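Local atomic coordinates of HMG-CoA Lyase (Bacillus subtilis subsp. subtilis, PDB entry 1YDO), a protein that belongs to the HMGL-like family of proteins, which are built on a TIM barrel. Residues A[46-50]-A[62-66]. Residues are numbered along the deposited sequence; the frame is centred on the assembly and turned at random.
Sequences EITSF and AIDVA
Thr-48 OG1 sits beside the methyl of Ala-62 and gives a weak, long hydrogen bond to Ser-49 O (3.4 Å) in its own segment. Its first torsion (chi1 180°) turns the oxygen away from the backbone N of Thr-48, which lets it reach the next carbonyl along the chain. This is the first half of a beta-alpha-beta unit in a TIM barrel: strand 44-49 leads into a loop, and helix 62-68 comes back over the outside of the sheet before strand 76-80. The 46-49 and 62-66 axes approach to 8.0 Å with their directions 158° apart, close to antiparallel. No hydrogen bond crosses; the joint is largely apolar, and the small side chains of Ala-62 and Ala-66 probably allow the close approach. Ala-62 CB lies among Thr-48, the Ser-49 carbonyl and the ring of Phe-50. In a CH-pi contact over one ring face, Ala-62 CB stands 4.3 Å from the centroid of the Phe-50 ring and 24° off the normal, displaced toward the rim. The same ring meets the helix with its edge: Ile-63 CG2 lies in the ring plane, 3.5 Å from Phe-50 CE2, and Ala-66 CB is 4.0 Å from Phe-50 CZ. Beyond the two segments, Ala-79 of strand 76-80 and Asn-89 and Ala-90 of helix 84-93 also pack on Phe-50, while Val-65 leans on Ile-31 and Ile-34 of helix 27-38, tying the unit to the preceding helix. In Ile-47, CG1 is turned in over the backbone (chi1 60°) and the branch then runs straight on, which brings the terminal methyl CD1 of Ile-47 to 3.8 Å from Ala-66 CB.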
loop_
_atom_site.group_PDB
_atom_site.type_symbol
_atom_site.label_atom_id
_atom_site.label_comp_id
_atom_site.label_asym_id
_atom_site.label_seq_id
_atom_site.Cartn_x
_atom_site.Cartn_y
_atom_site.Cartn_z
ATOM N N GLU A 46 6.464 22.129 0.282
ATOM C CA GLU A 46 5.465 23.169 0.483
ATOM C C GLU A 46 5.470 23.515 1.966
ATOM O O GLU A 46 4.771 22.882 2.749
ATOM C CB GLU A 46 4.083 22.686 0.117
ATOM C CG GLU A 46 3.891 22.483 -1.338
ATOM C CD GLU A 46 2.418 22.420 -1.711
ATOM O OE1 GLU A 46 2.106 22.110 -2.887
ATOM O OE2 GLU A 46 1.566 22.683 -0.831
ATOM N N ILE A 47 6.250 24.515 2.356
ATOM C CA ILE A 47 6.341 24.890 3.757
ATOM C C ILE A 47 5.022 25.264 4.419
ATOM O O ILE A 47 4.835 25.002 5.604
ATOM C CB ILE A 47 7.307 26.052 3.943
ATOM C CG1 ILE A 47 6.819 27.256 3.137
ATOM C CG2 ILE A 47 8.698 25.650 3.493
ATOM C CD1 ILE A 47 7.634 28.505 3.370
ATOM N N THR A 48 4.105 25.867 3.672
ATOM C CA THR A 48 2.827 26.269 4.259
ATOM C C THR A 48 1.814 26.743 3.229
ATOM O O THR A 48 2.074 26.715 2.023
ATOM C CB THR A 48 3.016 27.418 5.238
ATOM O OG1 THR A 48 1.751 27.792 5.798
ATOM C CG2 THR A 48 3.608 28.619 4.510
ATOM N N SER A 49 0.659 27.187 3.724
ATOM C CA SER A 49 -0.423 27.691 2.881
ATOM C C SER A 49 -0.789 29.108 3.284
ATOM O O SER A 49 -0.874 29.421 4.473
ATOM C CB SER A 49 -1.667 26.804 3.000
ATOM O OG SER A 49 -2.823 27.469 2.523
ATOM N N PHE A 50 -1.004 29.965 2.294
ATOM C CA PHE A 50 -1.368 31.346 2.566
ATOM C C PHE A 50 -2.849 31.604 2.400
ATOM O O PHE A 50 -3.262 32.685 1.982
ATOM C CB PHE A 50 -0.559 32.304 1.690
ATOM C CG PHE A 50 0.859 32.437 2.119
ATOM C CD1 PHE A 50 1.845 31.644 1.561
ATOM C CD2 PHE A 50 1.203 33.306 3.138
ATOM C CE1 PHE A 50 3.165 31.721 2.017
ATOM C CE2 PHE A 50 2.517 33.384 3.599
ATOM C CZ PHE A 50 3.494 32.593 3.043
ATOM N N ALA A 62 1.616 30.860 8.837
ATOM C CA ALA A 62 2.248 30.751 7.528
ATOM C C ALA A 62 3.386 31.752 7.323
ATOM O O ALA A 62 4.527 31.360 7.075
ATOM C CB ALA A 62 1.204 30.922 6.425
ATOM N N ILE A 63 3.070 33.041 7.412
ATOM C CA ILE A 63 4.071 34.081 7.212
ATOM C C ILE A 63 5.254 33.959 8.177
ATOM O O ILE A 63 6.391 34.265 7.817
ATOM C CB ILE A 63 3.445 35.489 7.341
ATOM C CG1 ILE A 63 2.438 35.527 8.498
ATOM C CG2 ILE A 63 2.799 35.886 6.030
ATOM C CD1 ILE A 63 1.123 34.787 8.239
ATOM N N ASP A 64 4.977 33.509 9.396
ATOM C CA ASP A 64 6.017 33.340 10.400
ATOM C C ASP A 64 6.950 32.172 10.055
ATOM O O ASP A 64 8.184 32.288 10.134
ATOM C CB ASP A 64 5.394 33.106 11.784
ATOM C CG ASP A 64 4.703 34.345 12.343
ATOM O OD1 ASP A 64 5.376 35.381 12.541
ATOM O OD2 ASP A 64 3.479 34.286 12.585
ATOM N N VAL A 65 6.363 31.044 9.668
ATOM C CA VAL A 65 7.160 29.877 9.324
ATOM C C VAL A 65 7.929 30.113 8.043
ATOM O O VAL A 65 9.058 29.661 7.899
ATOM C CB VAL A 65 6.279 28.592 9.168
ATOM C CG1 VAL A 65 5.245 28.787 8.078
ATOM C CG2 VAL A 65 7.160 27.387 8.839
ATOM N N ALA A 66 7.318 30.835 7.117
ATOM C CA ALA A 66 7.952 31.102 5.833
ATOM C C ALA A 66 9.265 31.867 5.984
ATOM O O ALA A 66 10.107 31.841 5.083
ATOM C CB ALA A 66 6.988 31.875 4.923
#